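Local coordinates for protein CTP:phosphocholine Cytidylyltransferase (Streptococcus pneumoniae, PDB 1JYK) that catalyses the transfer of a cytidylyl group from CTP to phosphocholine, yielding CDP-choline and pyrophosphate, at residues Glu116-Ser121 against Ser183-Pro188; Ser142-Val147 against Leu222-Glu227; Ala28-Ala33 against Tyr122-Asp127. One frame throughout, in Å; residues are numbered along the deposited sequence.

Contact 1 of 3, residues Glu116-Ser121 against Ser183-Pro188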
ATOM      1  N   GLU A 116       3.874  -6.849  13.663  1.00 18.25           N
ATOM      2  CA  GLU A 116       4.647  -6.196  14.711  1.00 20.42           C
ATOM      3  C   GLU A 116       5.555  -5.085  14.176  1.00 20.26           C
ATOM      4  O   GLU A 116       6.200  -4.376  14.943  1.00 22.04           O
ATOM      5  CB  GLU A 116       5.459  -7.238  15.488  1.00 23.26           C
ATOM      6  CG  GLU A 116       4.617  -8.417  16.029  1.00 30.07           C
ATOM      7  CD  GLU A 116       3.430  -7.988  16.912  1.00 33.17           C
ATOM      8  OE1 GLU A 116       3.506  -6.926  17.565  1.00 34.55           O
ATOM      9  OE2 GLU A 116       2.417  -8.719  16.957  1.00 34.79           O
ATOM     10  N   GLU A 117       5.588  -4.924  12.858  1.00 20.04           N
ATOM     11  CA  GLU A 117       6.409  -3.893  12.226  1.00 20.14           C
ATOM     12  C   GLU A 117       5.560  -2.696  11.809  1.00 20.15           C
ATOM     13  O   GLU A 117       6.080  -1.706  11.300  1.00 19.96           O
ATOM     14  CB  GLU A 117       7.091  -4.463  10.984  1.00 21.22           C
ATOM     15  CG  GLU A 117       7.898  -5.715  11.245  1.00 25.92           C
ATOM     16  CD  GLU A 117       9.330  -5.405  11.637  1.00 29.27           C
ATOM     17  OE1 GLU A 117       9.682  -4.209  11.736  1.00 31.02           O
ATOM     18  OE2 GLU A 117      10.110  -6.359  11.841  1.00 33.52           O
ATOM     19  N   LEU A 118       4.253  -2.788  12.026  1.00 19.82           N
ATOM     20  CA  LEU A 118       3.346  -1.722  11.624  1.00 19.59           C
ATOM     21  C   LEU A 118       3.605  -0.349  12.242  1.00 19.70           C
ATOM     22  O   LEU A 118       3.477   0.673  11.559  1.00 20.48           O
ATOM     23  CB  LEU A 118       1.899  -2.139  11.894  1.00 18.76           C
ATOM     24  CG  LEU A 118       0.822  -1.247  11.265  1.00 18.30           C
ATOM     25  CD1 LEU A 118       1.045  -1.104   9.761  1.00 17.53           C
ATOM     26  CD2 LEU A 118      -0.537  -1.861  11.543  1.00 17.07           C
ATOM     27  N   ALA A 119       3.965  -0.322  13.521  1.00 20.19           N
ATOM     28  CA  ALA A 119       4.216   0.936  14.223  1.00 20.06           C
ATOM     29  C   ALA A 119       5.210   1.856  13.520  1.00 19.70           C
ATOM     30  O   ALA A 119       6.343   1.465  13.242  1.00 19.70           O
ATOM     31  CB  ALA A 119       4.693   0.652  15.642  1.00 21.87           C
ATOM     32  N   ASN A 120       4.768   3.085  13.251  1.00 19.24           N
ATOM     33  CA  ASN A 120       5.588   4.092  12.589  1.00 19.93           C
ATOM     34  C   ASN A 120       6.060   3.635  11.224  1.00 19.80           C
ATOM     35  O   ASN A 120       7.194   3.899  10.815  1.00 20.25           O
ATOM     36  CB  ASN A 120       6.782   4.440  13.467  1.00 21.74           C
ATOM     37  CG  ASN A 120       6.368   5.161  14.726  1.00 24.06           C
ATOM     38  OD1 ASN A 120       5.562   6.092  14.680  1.00 25.06           O
ATOM     39  ND2 ASN A 120       6.904   4.731  15.861  1.00 25.96           N
ATOM     40  N   SER A 121       5.170   2.961  10.508  1.00 19.06           N
ATOM     41  CA  SER A 121       5.496   2.451   9.193  1.00 18.44           C
ATOM     42  C   SER A 121       4.538   2.897   8.095  1.00 16.93           C
ATOM     43  O   SER A 121       3.348   3.130   8.333  1.00 16.65           O
ATOM     44  CB  SER A 121       5.530   0.924   9.245  1.00 19.80           C
ATOM     45  OG  SER A 121       5.635   0.367   7.947  1.00 23.68           O
ATOM     46  N   SER A 183      -0.066   5.036   2.886  1.00 12.61           N
ATOM     47  CA  SER A 183      -0.569   5.429   4.194  1.00 13.44           C
ATOM     48  C   SER A 183       0.541   5.259   5.226  1.00 13.86           C
ATOM     49  O   SER A 183       1.492   4.511   5.001  1.00 15.04           O
ATOM     50  CB  SER A 183      -1.789   4.574   4.579  1.00 14.19           C
ATOM     51  OG  SER A 183      -1.478   3.188   4.664  1.00 13.16           O
ATOM     52  N   PHE A 184       0.427   5.967   6.344  1.00 13.85           N
ATOM     53  CA  PHE A 184       1.409   5.887   7.420  1.00 14.24           C
ATOM     54  C   PHE A 184       0.671   5.640   8.728  1.00 14.81           C
ATOM     55  O   PHE A 184      -0.416   6.175   8.939  1.00 14.50           O
ATOM     56  CB  PHE A 184       2.208   7.186   7.520  1.00 15.47           C
ATOM     57  CG  PHE A 184       3.131   7.236   8.704  1.00 15.90           C
ATOM     58  CD1 PHE A 184       4.396   6.643   8.646  1.00 16.82           C
ATOM     59  CD2 PHE A 184       2.734   7.854   9.888  1.00 14.88           C
ATOM     60  CE1 PHE A 184       5.250   6.664   9.750  1.00 14.75           C
ATOM     61  CE2 PHE A 184       3.579   7.881  10.995  1.00 15.36           C
ATOM     62  CZ  PHE A 184       4.839   7.284  10.927  1.00 16.18           C
ATOM     63  N   TRP A 185       1.263   4.840   9.606  1.00 14.94           N
ATOM     64  CA  TRP A 185       0.622   4.513  10.874  1.00 15.71           C
ATOM     65  C   TRP A 185       1.521   4.761  12.068  1.00 16.32           C
ATOM     66  O   TRP A 185       2.651   4.267  12.104  1.00 16.19           O
ATOM     67  CB  TRP A 185       0.164   3.055  10.834  1.00 13.69           C
ATOM     68  CG  TRP A 185      -0.684   2.846   9.646  1.00 14.46           C
ATOM     69  CD1 TRP A 185      -0.276   2.439   8.406  1.00 14.42           C
ATOM     70  CD2 TRP A 185      -2.059   3.224   9.519  1.00 15.08           C
ATOM     71  NE1 TRP A 185      -1.311   2.561   7.507  1.00 15.33           N
ATOM     72  CE2 TRP A 185      -2.417   3.038   8.161  1.00 14.54           C
ATOM     73  CE3 TRP A 185      -3.023   3.716  10.413  1.00 14.94           C
ATOM     74  CZ2 TRP A 185      -3.701   3.327   7.681  1.00 15.68           C
ATOM     75  CZ3 TRP A 185      -4.294   3.997   9.939  1.00 13.86           C
ATOM     76  CH2 TRP A 185      -4.623   3.801   8.580  1.00 14.53           C
ATOM     77  N   ASP A 186       1.029   5.535  13.034  1.00 16.54           N
ATOM     78  CA  ASP A 186       1.811   5.811  14.233  1.00 18.46           C
ATOM     79  C   ASP A 186       1.717   4.622  15.194  1.00 18.62           C
ATOM     80  O   ASP A 186       0.915   3.703  14.984  1.00 17.86           O
ATOM     81  CB  ASP A 186       1.356   7.112  14.916  1.00 19.83           C
ATOM     82  CG  ASP A 186      -0.096   7.083  15.331  1.00 19.80           C
ATOM     83  OD1 ASP A 186      -0.588   6.016  15.735  1.00 19.78           O
ATOM     84  OD2 ASP A 186      -0.750   8.141  15.251  1.00 22.58           O
ATOM     85  N   ALA A 187       2.549   4.633  16.235  1.00 19.24           N
ATOM     86  CA  ALA A 187       2.600   3.539  17.203  1.00 20.26           C
ATOM     87  C   ALA A 187       1.278   3.266  17.931  1.00 21.58           C
ATOM     88  O   ALA A 187       0.816   2.128  17.982  1.00 21.78           O
ATOM     89  CB  ALA A 187       3.719   3.794  18.201  1.00 18.93           C
ATOM     90  N   PRO A 188       0.664   4.299  18.526  1.00 22.12           N
ATOM     91  CA  PRO A 188      -0.602   4.051  19.220  1.00 22.10           C
ATOM     92  C   PRO A 188      -1.667   3.434  18.309  1.00 21.75           C
ATOM     93  O   PRO A 188      -2.404   2.535  18.724  1.00 22.48           O
ATOM     94  CB  PRO A 188      -1.014   5.431  19.724  1.00 22.70           C
ATOM     95  CG  PRO A 188       0.250   6.213  19.773  1.00 22.99           C
ATOM     96  CD  PRO A 188       1.088   5.703  18.645  1.00 22.42           C
TER
HETATM   97  O   HOH W   1       4.391   7.028  16.981  1.00 37.31           O
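Phe184 and Trp185 leave their strand on opposite faces, Phe184 packing against Asn120 and Ser121 and Trp185 against Leu118. With CG anti to the backbone N (chi1 173°), the Phe184 ring is swung along the backbone of Asn120 and Ser121: its CE1 lies 3.5 Å from Asn120 C and its CD1 3.7 Å from Ser121 O, the ring standing obliquely to these groups. Trp185 takes the other face, the one Ser121 OG is on. There its indole CD1 meets the CD1 methyl of Leu118 at 4.0 Å, while the indole NE1 donates to Ser183 OG at 2.9 Å, the hydroxyl lying 23° out of the ring plane. That bond helps to fix the rotation of the indole, which also has Tyr144 edge-to-face against it. Farther along, Ala119 CB sits 3.9 Å from Ala187 CA. The Asn120 amide bends back over the start of helix 187-201, where a water donates to Asn120 OD1 at 2.7 Å and accepts from Ala187 N. Asp186 is the N-cap of that helix, and its OD1 is hydrogen-bonded to Thr189 OG1. The backbones are joined by a sound bond from Trp185 N to Ser121 O, 3.0 Å. In return Trp185 O receives two weak ones, from Asn120 N at 2.7 Å and from Ser121 N. Two residues thus face one across the type II turn Leu118-Ser121: a G1 beta bulge, with Asn120 in the position of positive phi (59°), here opening the antiparallel pairing of strands 121-125 and 182-185.

Contact 2 of 3, residues Ser142-Val147 against Leu222-Glu227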
ATOM      1  N   SER A 142      -1.162   8.955  12.160  1.00 17.25           N
ATOM      2  CA  SER A 142      -1.573   8.040  11.099  1.00 16.57           C
ATOM      3  C   SER A 142      -2.184   8.867   9.974  1.00 17.00           C
ATOM      4  O   SER A 142      -3.041   9.730  10.217  1.00 16.04           O
ATOM      5  CB  SER A 142      -2.575   7.022  11.641  1.00 16.91           C
ATOM      6  OG  SER A 142      -1.988   6.287  12.698  1.00 17.64           O
ATOM      7  N   THR A 143      -1.750   8.592   8.748  1.00 15.08           N
ATOM      8  CA  THR A 143      -2.201   9.359   7.596  1.00 15.47           C
ATOM      9  C   THR A 143      -2.487   8.539   6.347  1.00 15.76           C
ATOM     10  O   THR A 143      -1.790   7.563   6.050  1.00 15.28           O
ATOM     11  CB  THR A 143      -1.127  10.408   7.201  1.00 15.29           C
ATOM     12  OG1 THR A 143      -0.834  11.242   8.324  1.00 17.70           O
ATOM     13  CG2 THR A 143      -1.597  11.263   6.041  1.00 15.55           C
ATOM     14  N   TYR A 144      -3.520   8.951   5.623  1.00 14.41           N
ATOM     15  CA  TYR A 144      -3.869   8.336   4.358  1.00 14.02           C
ATOM     16  C   TYR A 144      -3.517   9.410   3.339  1.00 15.08           C
ATOM     17  O   TYR A 144      -4.034  10.526   3.429  1.00 15.71           O
ATOM     18  CB  TYR A 144      -5.372   8.074   4.258  1.00 14.68           C
ATOM     19  CG  TYR A 144      -5.815   6.729   4.764  1.00 13.89           C
ATOM     20  CD1 TYR A 144      -5.388   5.556   4.158  1.00 13.40           C
ATOM     21  CD2 TYR A 144      -6.669   6.631   5.858  1.00 15.55           C
ATOM     22  CE1 TYR A 144      -5.800   4.314   4.628  1.00 14.45           C
ATOM     23  CE2 TYR A 144      -7.088   5.396   6.337  1.00 15.20           C
ATOM     24  CZ  TYR A 144      -6.650   4.244   5.718  1.00 14.53           C
ATOM     25  OH  TYR A 144      -7.071   3.026   6.186  1.00 15.89           O
ATOM     26  N   PHE A 145      -2.624   9.106   2.400  1.00 14.08           N
ATOM     27  CA  PHE A 145      -2.285  10.069   1.356  1.00 13.16           C
ATOM     28  C   PHE A 145      -3.293   9.737   0.266  1.00 14.02           C
ATOM     29  O   PHE A 145      -3.200   8.692  -0.381  1.00 13.94           O
ATOM     30  CB  PHE A 145      -0.842   9.864   0.899  1.00 13.36           C
ATOM     31  CG  PHE A 145       0.158  10.240   1.948  1.00 13.25           C
ATOM     32  CD1 PHE A 145       0.803  11.473   1.907  1.00 14.59           C
ATOM     33  CD2 PHE A 145       0.414   9.385   3.015  1.00 14.14           C
ATOM     34  CE1 PHE A 145       1.689  11.857   2.917  1.00 14.83           C
ATOM     35  CE2 PHE A 145       1.295   9.756   4.030  1.00 15.19           C
ATOM     36  CZ  PHE A 145       1.934  10.998   3.981  1.00 15.47           C
ATOM     37  N   SER A 146      -4.266  10.632   0.085  1.00 13.51           N
ATOM     38  CA  SER A 146      -5.369  10.416  -0.845  1.00 13.32           C
ATOM     39  C   SER A 146      -5.526  11.321  -2.067  1.00 13.76           C
ATOM     40  O   SER A 146      -5.455  12.545  -1.961  1.00 15.62           O
ATOM     41  CB  SER A 146      -6.677  10.466  -0.051  1.00 12.63           C
ATOM     42  OG  SER A 146      -7.797  10.311  -0.901  1.00 13.39           O
ATOM     43  N   VAL A 147      -5.759  10.704  -3.223  1.00 14.37           N
ATOM     44  CA  VAL A 147      -5.986  11.450  -4.451  1.00 16.09           C
ATOM     45  C   VAL A 147      -7.490  11.380  -4.725  1.00 17.26           C
ATOM     46  O   VAL A 147      -8.164  10.431  -4.303  1.00 16.25           O
ATOM     47  CB  VAL A 147      -5.242  10.835  -5.676  1.00 15.85           C
ATOM     48  CG1 VAL A 147      -3.733  11.044  -5.545  1.00 14.89           C
ATOM     49  CG2 VAL A 147      -5.577   9.356  -5.805  1.00 16.62           C
ATOM     50  N   LEU A 222     -10.013   4.417  15.969  1.00 23.32           N
ATOM     51  CA  LEU A 222      -8.730   4.902  15.497  1.00 21.76           C
ATOM     52  C   LEU A 222      -8.709   6.363  15.103  1.00 21.90           C
ATOM     53  O   LEU A 222      -9.718   6.922  14.681  1.00 22.72           O
ATOM     54  CB  LEU A 222      -8.271   4.049  14.312  1.00 20.96           C
ATOM     55  CG  LEU A 222      -8.316   2.531  14.515  1.00 21.01           C
ATOM     56  CD1 LEU A 222      -8.233   1.817  13.167  1.00 20.95           C
ATOM     57  CD2 LEU A 222      -7.180   2.111  15.434  1.00 19.09           C
ATOM     58  N   ASP A 223      -7.541   6.977  15.253  1.00 21.65           N
ATOM     59  CA  ASP A 223      -7.340   8.374  14.890  1.00 21.78           C
ATOM     60  C   ASP A 223      -6.447   8.375  13.651  1.00 21.87           C
ATOM     61  O   ASP A 223      -5.241   8.126  13.744  1.00 22.40           O
ATOM     62  CB  ASP A 223      -6.651   9.136  16.024  1.00 22.68           C
ATOM     63  CG  ASP A 223      -7.536   9.288  17.249  1.00 26.02           C
ATOM     64  OD1 ASP A 223      -8.772   9.151  17.126  1.00 27.03           O
ATOM     65  OD2 ASP A 223      -6.991   9.543  18.339  1.00 28.81           O
ATOM     66  N   VAL A 224      -7.054   8.631  12.498  1.00 19.94           N
ATOM     67  CA  VAL A 224      -6.332   8.664  11.230  1.00 18.92           C
ATOM     68  C   VAL A 224      -6.696   9.951  10.508  1.00 18.07           C
ATOM     69  O   VAL A 224      -7.835  10.413  10.574  1.00 17.77           O
ATOM     70  CB  VAL A 224      -6.709   7.472  10.325  1.00 18.34           C
ATOM     71  CG1 VAL A 224      -5.611   7.249   9.276  1.00 16.28           C
ATOM     72  CG2 VAL A 224      -6.937   6.223  11.177  1.00 18.47           C
ATOM     73  N   TYR A 225      -5.730  10.522   9.809  1.00 16.83           N
ATOM     74  CA  TYR A 225      -5.966  11.765   9.111  1.00 17.56           C
ATOM     75  C   TYR A 225      -5.736  11.649   7.622  1.00 17.22           C
ATOM     76  O   TYR A 225      -5.112  10.703   7.155  1.00 18.61           O
ATOM     77  CB  TYR A 225      -5.087  12.849   9.718  1.00 17.87           C
ATOM     78  CG  TYR A 225      -5.435  13.086  11.158  1.00 20.95           C
ATOM     79  CD1 TYR A 225      -4.984  12.222  12.153  1.00 20.66           C
ATOM     80  CD2 TYR A 225      -6.255  14.153  11.528  1.00 22.02           C
ATOM     81  CE1 TYR A 225      -5.340  12.416  13.480  1.00 22.57           C
ATOM     82  CE2 TYR A 225      -6.616  14.353  12.851  1.00 22.64           C
ATOM     83  CZ  TYR A 225      -6.155  13.484  13.818  1.00 23.02           C
ATOM     84  OH  TYR A 225      -6.500  13.694  15.128  1.00 27.95           O
ATOM     85  N   VAL A 226      -6.255  12.618   6.880  1.00 16.26           N
ATOM     86  CA  VAL A 226      -6.130  12.622   5.436  1.00 16.23           C
ATOM     87  C   VAL A 226      -5.178  13.702   4.933  1.00 17.34           C
ATOM     88  O   VAL A 226      -5.258  14.857   5.354  1.00 16.87           O
ATOM     89  CB  VAL A 226      -7.512  12.831   4.768  1.00 15.79           C
ATOM     90  CG1 VAL A 226      -7.379  12.824   3.253  1.00 16.04           C
ATOM     91  CG2 VAL A 226      -8.470  11.740   5.209  1.00 16.34           C
ATOM     92  N   GLU A 227      -4.269  13.306   4.048  1.00 17.07           N
ATOM     93  CA  GLU A 227      -3.330  14.228   3.433  1.00 17.62           C
ATOM     94  C   GLU A 227      -3.777  14.269   1.979  1.00 16.99           C
ATOM     95  O   GLU A 227      -3.539  13.332   1.223  1.00 16.38           O
ATOM     96  CB  GLU A 227      -1.905  13.692   3.540  1.00 21.12           C
ATOM     97  CG  GLU A 227      -0.861  14.513   2.788  1.00 26.70           C
ATOM     98  CD  GLU A 227      -0.616  15.879   3.404  1.00 30.88           C
ATOM     99  OE1 GLU A 227      -0.850  16.048   4.623  1.00 32.31           O
ATOM    100  OE2 GLU A 227      -0.186  16.787   2.661  1.00 33.82           O
TER
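Tyr225 O is gripped twice by strand 142-149: Tyr144 N donates to it at 2.8 Å, and Thr143 CA lies 3.2 Å from Tyr225 O in a CA-H...O contact. The same ladder runs on both ways. Tyr225 N bonds to Ser142 O at 2.8 Å, and that oxygen also lies at the edge of the Tyr225 ring, in its plane. Glu227 N reaches Tyr144 O at 2.9 Å in an almost straight bond (175°), and Ser146 N closes the series on Glu227 O at 3.0 Å. On the sheet face carrying Thr143 and Phe145, Glu227 CB meets Thr143 CG2 at 3.5 Å. Glu227 CG, set anti to the backbone N (chi1 174°), is carried to 3.6 Å from Phe145 CD1, while the carboxylate turns outward from the pair. Thr143 CG2 in turn sits over one face of the Phe145 ring, offset toward the rim. On the other face of the sheet, Tyr144 CD2 packs against Val224 CG1 at 3.6 Å, beside Trp185. With the two strands running the same way at 32°, this is a twisted parallel pair within a mixed sheet, since strand 142-149 also pairs antiparallel with 182-185.

Contact 3 of 3, residues Ala28-Ala33 against Tyr122-Asp127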
ATOM      1  N   ALA A  28       9.031   1.241   6.139  1.00 15.96           N
ATOM      2  CA  ALA A  28       8.048   1.085   5.081  1.00 14.84           C
ATOM      3  C   ALA A  28       7.800  -0.381   4.757  1.00 15.18           C
ATOM      4  O   ALA A  28       8.726  -1.194   4.743  1.00 16.19           O
ATOM      5  CB  ALA A  28       8.503   1.823   3.828  1.00 14.29           C
ATOM      6  N   ILE A  29       6.539  -0.701   4.506  1.00 14.51           N
ATOM      7  CA  ILE A  29       6.119  -2.047   4.148  1.00 14.49           C
ATOM      8  C   ILE A  29       5.519  -1.922   2.751  1.00 14.01           C
ATOM      9  O   ILE A  29       4.614  -1.116   2.532  1.00 14.31           O
ATOM     10  CB  ILE A  29       5.031  -2.580   5.122  1.00 14.02           C
ATOM     11  CG1 ILE A  29       5.633  -2.808   6.508  1.00 14.68           C
ATOM     12  CG2 ILE A  29       4.423  -3.861   4.579  1.00 13.76           C
ATOM     13  CD1 ILE A  29       4.612  -2.722   7.639  1.00 14.04           C
ATOM     14  N   ILE A  30       6.036  -2.695   1.804  1.00 13.44           N
ATOM     15  CA  ILE A  30       5.530  -2.660   0.439  1.00 13.09           C
ATOM     16  C   ILE A  30       4.824  -3.979   0.141  1.00 14.18           C
ATOM     17  O   ILE A  30       5.409  -5.063   0.276  1.00 13.55           O
ATOM     18  CB  ILE A  30       6.674  -2.428  -0.588  1.00 12.03           C
ATOM     19  CG1 ILE A  30       7.445  -1.156  -0.220  1.00 12.82           C
ATOM     20  CG2 ILE A  30       6.101  -2.316  -2.000  1.00 11.59           C
ATOM     21  CD1 ILE A  30       8.584  -0.817  -1.174  1.00 13.01           C
ATOM     22  N   LEU A  31       3.557  -3.884  -0.246  1.00 13.57           N
ATOM     23  CA  LEU A  31       2.757  -5.064  -0.548  1.00 14.52           C
ATOM     24  C   LEU A  31       2.944  -5.462  -2.008  1.00 14.73           C
ATOM     25  O   LEU A  31       2.396  -4.828  -2.909  1.00 16.73           O
ATOM     26  CB  LEU A  31       1.281  -4.776  -0.253  1.00 14.54           C
ATOM     27  CG  LEU A  31       0.969  -4.242   1.150  1.00 14.83           C
ATOM     28  CD1 LEU A  31      -0.515  -3.903   1.254  1.00 15.74           C
ATOM     29  CD2 LEU A  31       1.356  -5.271   2.194  1.00 16.42           C
ATOM     30  N   ALA A  32       3.719  -6.522  -2.234  1.00 13.99           N
ATOM     31  CA  ALA A  32       4.003  -6.985  -3.586  1.00 14.04           C
ATOM     32  C   ALA A  32       3.879  -8.508  -3.767  1.00 15.10           C
ATOM     33  O   ALA A  32       4.561  -9.085  -4.614  1.00 15.55           O
ATOM     34  CB  ALA A  32       5.417  -6.530  -3.983  1.00 13.97           C
ATOM     35  N   ALA A  33       3.001  -9.155  -3.002  1.00 15.26           N
ATOM     36  CA  ALA A  33       2.853 -10.608  -3.099  1.00 16.23           C
ATOM     37  C   ALA A  33       1.779 -11.135  -4.055  1.00 16.55           C
ATOM     38  O   ALA A  33       1.882 -12.262  -4.541  1.00 16.82           O
ATOM     39  CB  ALA A  33       2.620 -11.186  -1.707  1.00 15.57           C
ATOM     40  N   TYR A 122       5.081   3.040   6.890  1.00 16.25           N
ATOM     41  CA  TYR A 122       4.283   3.385   5.722  1.00 14.97           C
ATOM     42  C   TYR A 122       3.858   2.030   5.172  1.00 15.46           C
ATOM     43  O   TYR A 122       4.587   1.047   5.321  1.00 16.04           O
ATOM     44  CB  TYR A 122       5.133   4.070   4.643  1.00 14.93           C
ATOM     45  CG  TYR A 122       5.338   5.546   4.845  1.00 13.35           C
ATOM     46  CD1 TYR A 122       4.431   6.476   4.330  1.00 13.00           C
ATOM     47  CD2 TYR A 122       6.426   6.018   5.577  1.00 13.15           C
ATOM     48  CE1 TYR A 122       4.609   7.844   4.549  1.00 13.70           C
ATOM     49  CE2 TYR A 122       6.610   7.380   5.799  1.00 13.13           C
ATOM     50  CZ  TYR A 122       5.699   8.285   5.286  1.00 13.63           C
ATOM     51  OH  TYR A 122       5.881   9.621   5.533  1.00 15.59           O
ATOM     52  N   VAL A 123       2.682   1.969   4.562  1.00 14.04           N
ATOM     53  CA  VAL A 123       2.209   0.746   3.929  1.00 13.53           C
ATOM     54  C   VAL A 123       2.000   1.231   2.505  1.00 13.84           C
ATOM     55  O   VAL A 123       1.255   2.182   2.276  1.00 13.71           O
ATOM     56  CB  VAL A 123       0.875   0.235   4.534  1.00 14.06           C
ATOM     57  CG1 VAL A 123       0.352  -0.950   3.717  1.00 11.41           C
ATOM     58  CG2 VAL A 123       1.098  -0.184   5.985  1.00 12.66           C
ATOM     59  N   ILE A 124       2.652   0.577   1.554  1.00 13.42           N
ATOM     60  CA  ILE A 124       2.588   0.991   0.163  1.00 12.76           C
ATOM     61  C   ILE A 124       2.189  -0.112  -0.802  1.00 13.98           C
ATOM     62  O   ILE A 124       2.709  -1.224  -0.728  1.00 13.64           O
ATOM     63  CB  ILE A 124       3.966   1.537  -0.264  1.00 13.51           C
ATOM     64  CG1 ILE A 124       4.346   2.701   0.651  1.00 14.19           C
ATOM     65  CG2 ILE A 124       3.956   1.945  -1.734  1.00 13.69           C
ATOM     66  CD1 ILE A 124       5.817   2.750   0.993  1.00 16.48           C
ATOM     67  N   ASP A 125       1.266   0.199  -1.706  1.00 14.25           N
ATOM     68  CA  ASP A 125       0.839  -0.765  -2.715  1.00 17.16           C
ATOM     69  C   ASP A 125       1.911  -0.689  -3.795  1.00 18.30           C
ATOM     70  O   ASP A 125       2.321   0.402  -4.185  1.00 17.20           O
ATOM     71  CB  ASP A 125      -0.510  -0.373  -3.318  1.00 19.75           C
ATOM     72  CG  ASP A 125      -1.681  -0.645  -2.384  1.00 22.18           C
ATOM     73  OD1 ASP A 125      -1.503  -1.310  -1.339  1.00 23.05           O
ATOM     74  OD2 ASP A 125      -2.797  -0.184  -2.712  1.00 25.37           O
ATOM     75  N   ALA A 126       2.353  -1.844  -4.284  1.00 19.99           N
ATOM     76  CA  ALA A 126       3.406  -1.885  -5.291  1.00 20.90           C
ATOM     77  C   ALA A 126       2.978  -1.630  -6.734  1.00 22.10           C
ATOM     78  O   ALA A 126       3.836  -1.505  -7.609  1.00 24.65           O
ATOM     79  CB  ALA A 126       4.147  -3.221  -5.204  1.00 22.20           C
ATOM     80  N   ASP A 127       1.677  -1.548  -6.999  1.00 21.59           N
ATOM     81  CA  ASP A 127       1.217  -1.319  -8.368  1.00 22.86           C
ATOM     82  C   ASP A 127       0.827   0.123  -8.695  1.00 22.19           C
ATOM     83  O   ASP A 127      -0.071   0.369  -9.505  1.00 24.09           O
ATOM     84  CB  ASP A 127       0.049  -2.245  -8.699  1.00 25.28           C
ATOM     85  CG  ASP A 127      -1.001  -2.263  -7.615  1.00 28.13           C
ATOM     86  OD1 ASP A 127      -1.034  -1.327  -6.788  1.00 29.34           O
ATOM     87  OD2 ASP A 127      -1.796  -3.225  -7.595  1.00 30.33           O
TER
HETATM   88  O   HOH W   2       0.136  -4.103  -4.096  1.00 25.66           O
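Four backbone hydrogen bonds tie Ala28-Leu31 to Tyr122-Ala126. Ile29 N donates to Tyr122 O at 2.7 Å, Ile124 N to Ile29 O at 2.8 Å and Leu31 N to Ile124 O at 2.8 Å, with CA-H contacts from Ala28, Val123 and Ile30 filling in between. The fourth, Ala126 N to Leu31 O, stretches to 3.3 Å as the strands part. A water bridges the same two groups there, donating to Leu31 O at 2.7 Å and accepting from Ala126 N, so both polar atoms have a second partner.

Apolar packing divides between the faces. Toward helix 58-68, the Ala28 methyl touches Ile124 CD1 and Tyr122 CB, and Ile30 CG2, anti to the backbone N, reaches the methyl of Ala126. At the carboxyl end of the pair, next to Ala49, Ala126 CB also meets Ala32 CB at 3.7 Å. On the reverse face Leu31 CD1 approaches Val123 CG1 at 3.9 Å.

Polar ends come last. Asp125 OD1 has a van der Waals contact with the Leu31 CD1 methyl at 3.8 Å, Tyr122 OH bonds to Arg136 O, and Asp127 makes salt bridges to Arg38 and Lys48. Strand 27-32 is paired on its other side with 74-78, also in parallel. These central parallel strands, backed by helix 58-68, are characteristic of the Rossmann-like nucleotidyltransferase fold, whose nucleotide site generally lies at the carboxyl ends of such strands, as is probable here.

How the contacts relate
The three contacts lie on one sheet, with strands in the order 27-32, 121-125, 182-185, 142-149, 224-228. Contact 1 is the middle link: Ser183 O takes a probable hydrogen bond from Val123 N of contact 3 at 2.8 Å, and Phe184 N gives one to Thr143 O of contact 2 at 2.7 Å. Its centre is about 13 Å from that of contact 3 and about 12 Å from that of contact 2. Contacts 2 and 3, about 16 Å apart between centres, still touch through aromatic rings, Phe145 CE2 lying 3.9 Å from Tyr122 CE1. The nucleotide site, by family resemblance, probably adjoins the end of contact 3 near Ala32 and Asp127.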